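Local atomic coordinates of 3-oxoacyl-(Acyl-carrier protein) synthase (Burkholderia xenovorans, PDB entry 4EFI), a protein that probably acts as a 3-oxoacyl-[acyl-carrier-protein] synthase of the KAS III type, joining acyl units by condensation in fatty acid synthesis or a related pathway. Residues A191-I195 with R252-A257; F267-Q271 with S305-I310; R203-S209 with P228-D234. All coordinates share one frame; numbering follows the deposited sequence.

Contact 1. Residues A191-I195 with R252-A257; sequences AHFII and RTLDIA
His-192 lays one face of its imidazole against the backbone of Ile-256 and Ala-257. CG stands anti to the carbonyl carbon (chi1 -61°), which swings the ring out from the strand and over the last residues of the helix segment. Ile-256 O sits above the ring toward its rim, 3.4 Å from His-192 CE1. The CA of Ala-257 adds a CH-pi contact over the same ring, 3.7 Å from His-192 CD2, so the imidazole meets main chain more than side chain. Strand 190-197 belongs to a five-stranded sheet of the thiolase fold, and helix 235-257 forms a layer on one face of it; helix segment 252-257 runs roughly antiparallel to strand segment 191-195, at 150°. On the other face Phe-193 turns to Trp-136 of helix 130-143. Ile-194 reaches the helix through an extended arm, its CD1 lying 3.6 Å from Arg-252 CG and also 3.6 Å from Thr-253 OG1. That hydroxyl is held by Leu-249 O and by Ser-338 OG of the adjoining strand. Ile-256 takes the crowded position, CG1 between N and carbonyl carbon (chi1 69°), and this sends CD1 toward the strand, 3.8 Å from Ile-194 CG1. Its other branch, CG2, covers the centre of one guanidinium face of Arg-252, whose NE forms a salt bridge with Glu-11 of edge strand 10-15.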
loop_
_atom_site.group_PDB
_atom_site.type_symbol
_atom_site.label_atom_id
_atom_site.label_comp_id
_atom_site.label_asym_id
_atom_site.label_seq_id
_atom_site.Cartn_x
_atom_site.Cartn_y
_atom_site.Cartn_z
ATOM N N ALA A 191 -12.255 15.225 -2.560
ATOM C CA ALA A 191 -11.843 13.839 -2.445
ATOM C C ALA A 191 -12.713 13.173 -1.388
ATOM O O ALA A 191 -13.045 13.791 -0.373
ATOM C CB ALA A 191 -10.384 13.737 -2.064
ATOM N N HIS A 192 -13.086 11.921 -1.622
ATOM C CA HIS A 192 -13.943 11.165 -0.708
ATOM C C HIS A 192 -13.235 9.900 -0.251
ATOM O O HIS A 192 -12.523 9.250 -1.034
ATOM C CB HIS A 192 -15.252 10.774 -1.390
ATOM C CG HIS A 192 -16.059 11.947 -1.832
ATOM N ND1 HIS A 192 -17.002 12.546 -1.027
ATOM C CD2 HIS A 192 -16.031 12.662 -2.979
ATOM C CE1 HIS A 192 -17.539 13.568 -1.670
ATOM N NE2 HIS A 192 -16.969 13.658 -2.857
ATOM N N PHE A 193 -13.424 9.550 1.021
ATOM C CA PHE A 193 -12.745 8.426 1.645
ATOM C C PHE A 193 -13.714 7.695 2.556
ATOM O O PHE A 193 -14.630 8.299 3.119
ATOM C CB PHE A 193 -11.584 8.897 2.511
ATOM C CG PHE A 193 -10.610 9.783 1.802
ATOM C CD1 PHE A 193 -10.793 11.159 1.772
ATOM C CD2 PHE A 193 -9.486 9.261 1.180
ATOM C CE1 PHE A 193 -9.874 11.979 1.123
ATOM C CE2 PHE A 193 -8.572 10.084 0.554
ATOM C CZ PHE A 193 -8.773 11.438 0.509
ATOM N N ILE A 194 -13.502 6.388 2.689
ATOM C CA ILE A 194 -14.203 5.567 3.684
ATOM C C ILE A 194 -13.158 4.749 4.411
ATOM O O ILE A 194 -12.256 4.188 3.780
ATOM C CB ILE A 194 -15.264 4.643 3.058
ATOM C CG1 ILE A 194 -16.267 5.471 2.245
ATOM C CG2 ILE A 194 -15.952 3.815 4.162
ATOM C CD1 ILE A 194 -17.428 4.662 1.666
ATOM N N ILE A 195 -13.203 4.739 5.742
ATOM C CA ILE A 195 -12.204 4.027 6.539
ATOM C C ILE A 195 -12.889 3.182 7.600
ATOM O O ILE A 195 -13.685 3.712 8.388
ATOM C CB ILE A 195 -11.193 4.982 7.218
ATOM C CG1 ILE A 195 -10.490 5.878 6.193
ATOM C CG2 ILE A 195 -10.163 4.184 8.006
ATOM C CD1 ILE A 195 -9.545 6.915 6.830
ATOM N N ARG A 252 -20.365 1.791 -1.841
ATOM C CA ARG A 252 -20.644 3.012 -1.078
ATOM C C ARG A 252 -19.729 4.152 -1.492
ATOM O O ARG A 252 -20.147 5.314 -1.558
ATOM C CB ARG A 252 -20.580 2.759 0.428
ATOM C CG ARG A 252 -20.969 3.966 1.250
ATOM C CD ARG A 252 -22.429 4.378 1.088
ATOM N NE ARG A 252 -22.650 5.612 1.847
ATOM C CZ ARG A 252 -23.566 6.524 1.590
ATOM N NH1 ARG A 252 -24.427 6.356 0.596
ATOM N NH2 ARG A 252 -23.629 7.612 2.349
ATOM N N THR A 253 -18.477 3.811 -1.802
ATOM C CA THR A 253 -17.522 4.809 -2.274
ATOM C C THR A 253 -18.031 5.447 -3.559
ATOM O O THR A 253 -18.019 6.681 -3.713
ATOM C CB THR A 253 -16.129 4.187 -2.506
ATOM O OG1 THR A 253 -15.617 3.697 -1.257
ATOM C CG2 THR A 253 -15.176 5.221 -3.065
ATOM N N LEU A 254 -18.478 4.612 -4.492
ATOM C CA LEU A 254 -19.006 5.097 -5.760
ATOM C C LEU A 254 -20.193 6.017 -5.514
ATOM O O LEU A 254 -20.310 7.072 -6.138
ATOM C CB LEU A 254 -19.415 3.930 -6.660
ATOM C CG LEU A 254 -18.211 3.201 -7.268
ATOM C CD1 LEU A 254 -18.620 1.976 -8.060
ATOM C CD2 LEU A 254 -17.420 4.137 -8.156
ATOM N N ASP A 255 -21.063 5.628 -4.593
ATOM C CA ASP A 255 -22.274 6.393 -4.328
ATOM C C ASP A 255 -21.942 7.793 -3.794
ATOM O O ASP A 255 -22.502 8.786 -4.248
ATOM C CB ASP A 255 -23.190 5.630 -3.356
ATOM C CG ASP A 255 -23.848 4.410 -3.992
ATOM O OD1 ASP A 255 -23.880 4.301 -5.238
ATOM O OD2 ASP A 255 -24.344 3.542 -3.237
ATOM N N ILE A 256 -21.015 7.885 -2.847
ATOM C CA ILE A 256 -20.701 9.185 -2.229
ATOM C C ILE A 256 -19.830 10.113 -3.092
ATOM O O ILE A 256 -19.841 11.332 -2.908
ATOM C CB ILE A 256 -20.083 9.046 -0.809
ATOM C CG1 ILE A 256 -18.667 8.450 -0.844
ATOM C CG2 ILE A 256 -21.015 8.234 0.091
ATOM C CD1 ILE A 256 -17.980 8.429 0.538
ATOM N N ALA A 257 -19.100 9.546 -4.046
ATOM C CA ALA A 257 -18.234 10.334 -4.921
ATOM C C ALA A 257 -18.958 10.936 -6.134
ATOM O O ALA A 257 -18.396 11.782 -6.829
ATOM C CB ALA A 257 -17.047 9.493 -5.369
#

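Contact 2. Residues F267-Q271 with S305-I310; sequences FLFHQ and SIPLLI
Strand 267-269, which carries on into His-270 and Gln-271, passes helix 305-310 at 8.1 Å between axes and 136° between directions, with His-270 and Ser-305 closest in backbone. The helix is part of the buried helical layer between the two sheets of the thiolase fold: Ile-306 and Ile-310 pack on Met-327 of the sheet that holds strand 266-269, while Pro-307 and Leu-308 face strands 17-26 and 176-184 of the other. Leu-268 splits its methyls, CD2 lying 3.6 Å from Leu-309 CD2 and CD1 3.8 Å from Ile-310 CG1, the latter pair of side chains crossing at about a right angle. Ile-306 slides CG1 under the main chain, 3.8 Å from His-270 N. Gln-271 folds back at chi2 (-78°), and its NE2 gives a straight 3.0 Å bond to Phe-269 O while OE1 accepts from Asn-294 N; both Leu-309 methyls lie over one face of this amide, CD2 3.6 Å from Gln-271 NE2. His-270, with Cys-128 and Asn-300 beside it, fits the Cys-His-Asn catalytic set of KAS III enzymes. At the ring edge and in its plane, His-270 ND1 and Ser-305 OG share a nearly straight hydrogen bond of 2.8 Å (170°).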
loop_
_atom_site.group_PDB
_atom_site.type_symbol
_atom_site.label_atom_id
_atom_site.label_comp_id
_atom_site.label_asym_id
_atom_site.label_seq_id
_atom_site.Cartn_x
_atom_site.Cartn_y
_atom_site.Cartn_z
ATOM N N PHE A 267 -9.757 1.508 -11.270
ATOM C CA PHE A 267 -10.043 1.079 -9.909
ATOM C C PHE A 267 -8.798 0.352 -9.418
ATOM O O PHE A 267 -8.474 -0.731 -9.908
ATOM C CB PHE A 267 -11.247 0.135 -9.895
ATOM C CG PHE A 267 -12.502 0.752 -10.491
ATOM C CD1 PHE A 267 -13.291 1.631 -9.761
ATOM C CD2 PHE A 267 -12.868 0.470 -11.790
ATOM C CE1 PHE A 267 -14.436 2.195 -10.333
ATOM C CE2 PHE A 267 -13.989 1.031 -12.345
ATOM C CZ PHE A 267 -14.766 1.894 -11.626
ATOM N N LEU A 268 -8.106 0.965 -8.464
ATOM C CA LEU A 268 -6.804 0.503 -7.990
ATOM C C LEU A 268 -6.980 -0.232 -6.681
ATOM O O LEU A 268 -7.278 0.402 -5.662
ATOM C CB LEU A 268 -5.907 1.714 -7.797
ATOM C CG LEU A 268 -5.743 2.579 -9.042
ATOM C CD1 LEU A 268 -5.143 3.914 -8.681
ATOM C CD2 LEU A 268 -4.864 1.856 -10.048
ATOM N N PHE A 269 -6.819 -1.548 -6.707
ATOM C CA PHE A 269 -6.950 -2.373 -5.521
ATOM C C PHE A 269 -5.601 -2.759 -4.980
ATOM O O PHE A 269 -4.660 -3.018 -5.731
ATOM C CB PHE A 269 -7.689 -3.671 -5.845
ATOM C CG PHE A 269 -9.166 -3.498 -6.068
ATOM C CD1 PHE A 269 -9.642 -3.062 -7.289
ATOM C CD2 PHE A 269 -10.076 -3.747 -5.054
ATOM C CE1 PHE A 269 -11.014 -2.884 -7.508
ATOM C CE2 PHE A 269 -11.438 -3.577 -5.266
ATOM C CZ PHE A 269 -11.901 -3.145 -6.501
ATOM N N HIS A 270 -5.521 -2.893 -3.666
ATOM C CA HIS A 270 -4.394 -3.558 -3.063
ATOM C C HIS A 270 -4.215 -4.889 -3.751
ATOM O O HIS A 270 -5.193 -5.631 -3.954
ATOM C CB HIS A 270 -4.634 -3.758 -1.578
ATOM C CG HIS A 270 -3.721 -4.774 -0.957
ATOM N ND1 HIS A 270 -2.385 -4.681 -1.032
ATOM C CD2 HIS A 270 -3.996 -5.939 -0.253
ATOM C CE1 HIS A 270 -1.831 -5.726 -0.401
ATOM N NE2 HIS A 270 -2.817 -6.494 0.075
ATOM N N GLN A 271 -2.979 -5.209 -4.124
ATOM C CA GLN A 271 -2.683 -6.375 -4.946
ATOM C C GLN A 271 -2.533 -7.622 -4.077
ATOM O O GLN A 271 -1.440 -8.153 -3.898
ATOM C CB GLN A 271 -1.433 -6.113 -5.780
ATOM C CG GLN A 271 -1.587 -4.891 -6.702
ATOM C CD GLN A 271 -2.402 -5.208 -7.933
ATOM O OE1 GLN A 271 -1.937 -5.907 -8.835
ATOM N NE2 GLN A 271 -3.629 -4.680 -7.985
ATOM N N SER A 305 1.383 -1.275 -2.299
ATOM C CA SER A 305 0.853 -1.875 -3.509
ATOM C C SER A 305 0.084 -0.874 -4.382
ATOM O O SER A 305 0.220 -0.899 -5.600
ATOM C CB SER A 305 0.001 -3.092 -3.167
ATOM O OG SER A 305 -1.189 -2.680 -2.526
ATOM N N ILE A 306 -0.736 -0.010 -3.793
ATOM C CA ILE A 306 -1.485 0.947 -4.602
ATOM C C ILE A 306 -0.601 2.021 -5.255
ATOM O O ILE A 306 -0.683 2.249 -6.453
ATOM C CB ILE A 306 -2.676 1.547 -3.809
ATOM C CG1 ILE A 306 -3.715 0.455 -3.536
ATOM C CG2 ILE A 306 -3.275 2.711 -4.583
ATOM C CD1 ILE A 306 -4.827 0.865 -2.582
ATOM N N PRO A 307 0.269 2.701 -4.483
ATOM C CA PRO A 307 1.127 3.680 -5.165
ATOM C C PRO A 307 2.062 3.034 -6.204
ATOM O O PRO A 307 2.335 3.633 -7.245
ATOM C CB PRO A 307 1.899 4.359 -4.018
ATOM C CG PRO A 307 1.760 3.446 -2.845
ATOM C CD PRO A 307 0.402 2.780 -3.027
ATOM N N LEU A 308 2.506 1.805 -5.961
ATOM C CA LEU A 308 3.341 1.101 -6.944
ATOM C C LEU A 308 2.522 0.824 -8.205
ATOM O O LEU A 308 2.999 1.006 -9.338
ATOM C CB LEU A 308 3.915 -0.193 -6.348
ATOM C CG LEU A 308 4.843 -0.988 -7.279
ATOM C CD1 LEU A 308 6.090 -0.218 -7.644
ATOM C CD2 LEU A 308 5.179 -2.317 -6.604
ATOM N N LEU A 309 1.259 0.478 -8.027
ATOM C CA LEU A 309 0.353 0.253 -9.141
ATOM C C LEU A 309 0.197 1.553 -9.953
ATOM O O LEU A 309 0.208 1.532 -11.194
ATOM C CB LEU A 309 -0.991 -0.242 -8.605
ATOM C CG LEU A 309 -1.965 -0.898 -9.557
ATOM C CD1 LEU A 309 -1.402 -2.176 -10.102
ATOM C CD2 LEU A 309 -3.236 -1.151 -8.775
ATOM N N ILE A 310 0.051 2.688 -9.270
ATOM C CA ILE A 310 -0.049 3.971 -9.960
ATOM C C ILE A 310 1.190 4.198 -10.808
ATOM O O ILE A 310 1.090 4.554 -11.975
ATOM C CB ILE A 310 -0.229 5.138 -8.967
ATOM C CG1 ILE A 310 -1.565 4.998 -8.250
ATOM C CG2 ILE A 310 -0.107 6.500 -9.667
ATOM C CD1 ILE A 310 -1.766 5.938 -7.095
#

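Contact 3. Residues R203-S209 with P228-D234; sequences RNLIVPS and PECLFMD
Phe-232 and Ile-206 form an antiparallel hydrogen-bonded pair whose side chains both leave with a branch anti to N: Phe-232 CG at chi1 172° and Ile-206 CG1 at -177°. The second setting leaves Ile-206 CG2 to meet the phenyl ring, 4.0 Å from Phe-232 CD2, while CG1 leads away. Leu-205 is turned to chi1 -138°, well off a staggered position, and this brings CD2 to 3.6 Å from Leu-231 CD1 and alongside Met-233 CG. Leu-205 and Met-233, a non-hydrogen-bonded pair, point together to the face that Ile-238 of helix 235-257 covers; Ile-206 and Phe-232 occupy the other. The two strands form a small two-stranded antiparallel sheet, joined by a long connection without helix or strand. Ile-206 O receives Phe-232 N at 2.8 Å, and Ile-206 N returns the bond to Phe-232 O. Beyond the pair, Asp-234 N donates to Asn-204 O (2.9 Å). At the far end Ser-209 N reaches Pro-228 O at 2.8 Å from above the carbonyl plane, and one water links Ser-209 O (2.7 Å) to Glu-229 O. Asp-234 is the N-cap of helix 235-257, with OD1 on Glu-237 N. Its OD2 makes a salt bridge with Arg-222 NH1, which also binds Asn-204 OD1. A single guanidinium therefore ties both segments together beside the helix start, and its positive charge probably favours the ionised carboxylate of the N-cap.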
loop_
_atom_site.group_PDB
_atom_site.type_symbol
_atom_site.label_atom_id
_atom_site.label_comp_id
_atom_site.label_asym_id
_atom_site.label_seq_id
_atom_site.Cartn_x
_atom_site.Cartn_y
_atom_site.Cartn_z
ATOM N N ARG A 203 -6.243 -11.823 14.903
ATOM C CA ARG A 203 -5.636 -13.155 14.948
ATOM C C ARG A 203 -5.565 -13.851 13.585
ATOM O O ARG A 203 -4.981 -14.923 13.481
ATOM C CB ARG A 203 -6.384 -14.049 15.946
ATOM C CG ARG A 203 -7.739 -14.499 15.454
ATOM C CD ARG A 203 -8.565 -15.177 16.556
ATOM N NE ARG A 203 -7.920 -16.354 17.141
ATOM C CZ ARG A 203 -8.096 -17.604 16.726
ATOM N NH1 ARG A 203 -8.888 -17.875 15.701
ATOM N NH2 ARG A 203 -7.474 -18.599 17.343
ATOM N N ASN A 204 -6.141 -13.249 12.544
ATOM C CA ASN A 204 -6.135 -13.863 11.214
ATOM C C ASN A 204 -5.019 -13.352 10.298
ATOM O O ASN A 204 -4.784 -13.912 9.231
ATOM C CB ASN A 204 -7.503 -13.692 10.550
ATOM C CG ASN A 204 -8.574 -14.413 11.301
ATOM O OD1 ASN A 204 -8.319 -15.454 11.905
ATOM N ND2 ASN A 204 -9.786 -13.866 11.296
ATOM N N LEU A 205 -4.326 -12.309 10.727
ATOM C CA LEU A 205 -3.218 -11.746 9.958
ATOM C C LEU A 205 -2.348 -11.030 10.974
ATOM O O LEU A 205 -2.658 -9.917 11.437
ATOM C CB LEU A 205 -3.734 -10.787 8.877
ATOM C CG LEU A 205 -3.054 -10.891 7.512
ATOM C CD1 LEU A 205 -3.752 -10.001 6.463
ATOM C CD2 LEU A 205 -1.577 -10.553 7.647
ATOM N N ILE A 206 -1.261 -11.701 11.362
ATOM C CA ILE A 206 -0.547 -11.337 12.570
ATOM C C ILE A 206 0.882 -11.885 12.539
ATOM O O ILE A 206 1.126 -12.939 11.978
ATOM C CB ILE A 206 -1.323 -11.850 13.837
ATOM C CG1 ILE A 206 -0.635 -11.407 15.132
ATOM C CG2 ILE A 206 -1.488 -13.350 13.812
ATOM C CD1 ILE A 206 -1.568 -11.447 16.333
ATOM N N VAL A 207 1.800 -11.130 13.147
ATOM C CA VAL A 207 3.120 -11.668 13.505
ATOM C C VAL A 207 3.068 -11.957 15.026
ATOM O O VAL A 207 3.030 -11.031 15.836
ATOM C CB VAL A 207 4.245 -10.673 13.166
ATOM C CG1 VAL A 207 5.582 -11.190 13.642
ATOM C CG2 VAL A 207 4.285 -10.428 11.667
ATOM N N PRO A 208 2.996 -13.221 15.427
ATOM C CA PRO A 208 2.739 -13.511 16.844
ATOM C C PRO A 208 3.775 -12.944 17.815
ATOM O O PRO A 208 3.386 -12.422 18.876
ATOM C CB PRO A 208 2.719 -15.039 16.878
ATOM C CG PRO A 208 2.145 -15.396 15.536
ATOM C CD PRO A 208 2.856 -14.440 14.606
ATOM N N SER A 209 5.058 -13.075 17.485
ATOM C CA SER A 209 6.153 -12.711 18.384
ATOM C C SER A 209 7.029 -11.673 17.716
ATOM O O SER A 209 7.253 -11.712 16.491
ATOM C CB SER A 209 7.002 -13.928 18.729
ATOM O OG SER A 209 6.321 -14.781 19.637
ATOM N N PRO A 228 6.810 -18.425 15.190
ATOM C CA PRO A 228 6.046 -17.304 15.754
ATOM C C PRO A 228 6.582 -15.910 15.413
ATOM O O PRO A 228 5.867 -14.936 15.524
ATOM C CB PRO A 228 6.088 -17.577 17.271
ATOM C CG PRO A 228 7.283 -18.395 17.466
ATOM C CD PRO A 228 7.356 -19.288 16.251
ATOM N N GLU A 229 7.852 -15.825 15.002
ATOM C CA GLU A 229 8.432 -14.543 14.630
ATOM C C GLU A 229 8.107 -14.152 13.199
ATOM O O GLU A 229 8.505 -13.097 12.747
ATOM C CB GLU A 229 9.946 -14.543 14.835
ATOM C CG GLU A 229 10.381 -14.517 16.302
ATOM C CD GLU A 229 10.165 -15.842 17.021
ATOM O OE1 GLU A 229 10.311 -16.910 16.389
ATOM O OE2 GLU A 229 9.851 -15.810 18.232
ATOM N N CYS A 230 7.363 -14.992 12.496
ATOM C CA CYS A 230 7.019 -14.718 11.101
ATOM C C CYS A 230 5.534 -14.447 10.898
ATOM O O CYS A 230 4.691 -14.721 11.762
ATOM C CB CYS A 230 7.447 -15.897 10.230
ATOM S SG CYS A 230 9.236 -16.267 10.307
ATOM N N LEU A 231 5.213 -13.912 9.740
ATOM C CA LEU A 231 3.854 -13.582 9.389
ATOM C C LEU A 231 2.992 -14.823 9.283
ATOM O O LEU A 231 3.344 -15.783 8.604
ATOM C CB LEU A 231 3.856 -12.842 8.049
ATOM C CG LEU A 231 2.503 -12.404 7.510
ATOM C CD1 LEU A 231 1.888 -11.360 8.400
ATOM C CD2 LEU A 231 2.655 -11.867 6.072
ATOM N N PHE A 232 1.848 -14.756 9.962
ATOM C CA PHE A 232 0.788 -15.754 9.871
ATOM C C PHE A 232 -0.424 -15.163 9.164
ATOM O O PHE A 232 -0.849 -14.063 9.463
ATOM C CB PHE A 232 0.375 -16.223 11.275
ATOM C CG PHE A 232 -0.841 -17.106 11.273
ATOM C CD1 PHE A 232 -0.715 -18.471 11.053
ATOM C CD2 PHE A 232 -2.112 -16.572 11.453
ATOM C CE1 PHE A 232 -1.805 -19.280 11.025
ATOM C CE2 PHE A 232 -3.218 -17.389 11.424
ATOM C CZ PHE A 232 -3.066 -18.746 11.213
ATOM N N MET A 233 -0.968 -15.917 8.223
ATOM C CA MET A 233 -2.199 -15.539 7.547
ATOM C C MET A 233 -3.160 -16.701 7.500
ATOM O O MET A 233 -2.803 -17.795 7.048
ATOM C CB MET A 233 -1.918 -15.120 6.104
ATOM C CG MET A 233 -0.866 -14.085 5.969
ATOM S SD MET A 233 -0.593 -13.632 4.229
ATOM C CE MET A 233 -2.164 -12.872 3.813
ATOM N N ASP A 234 -4.390 -16.476 7.947
ATOM C CA ASP A 234 -5.462 -17.453 7.777
ATOM C C ASP A 234 -6.169 -17.117 6.471
ATOM O O ASP A 234 -7.045 -16.254 6.430
ATOM C CB ASP A 234 -6.452 -17.398 8.959
ATOM C CG ASP A 234 -7.482 -18.512 8.922
ATOM O OD1 ASP A 234 -7.917 -18.870 7.816
ATOM O OD2 ASP A 234 -7.849 -19.026 10.004
HETATM O O HOH W 1 9.045 -10.927 14.671
#

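Helix 235-257 connects two of the contacts: it starts right after the short sheet of contact 3, and its last turns pack in contact 1. The centres of contacts 1 and 3 are about 31 Å apart and their nearest atoms about 16 Å. Contact 3 is nested within the chain loop that contact 1 closes, whereas contact 2 follows both in sequence. Contacts 1 and 2 involve the same five-stranded sheet from different sides, with centres about 17 Å apart, and they touch where Leu-254 CD2 meets Phe-267 CE1 at 4.2 Å. The probable active site lies at contact 2, around His-270. Contact 3, at the surface, comes within about 7 Å of contact 2 by nearest atoms without touching it.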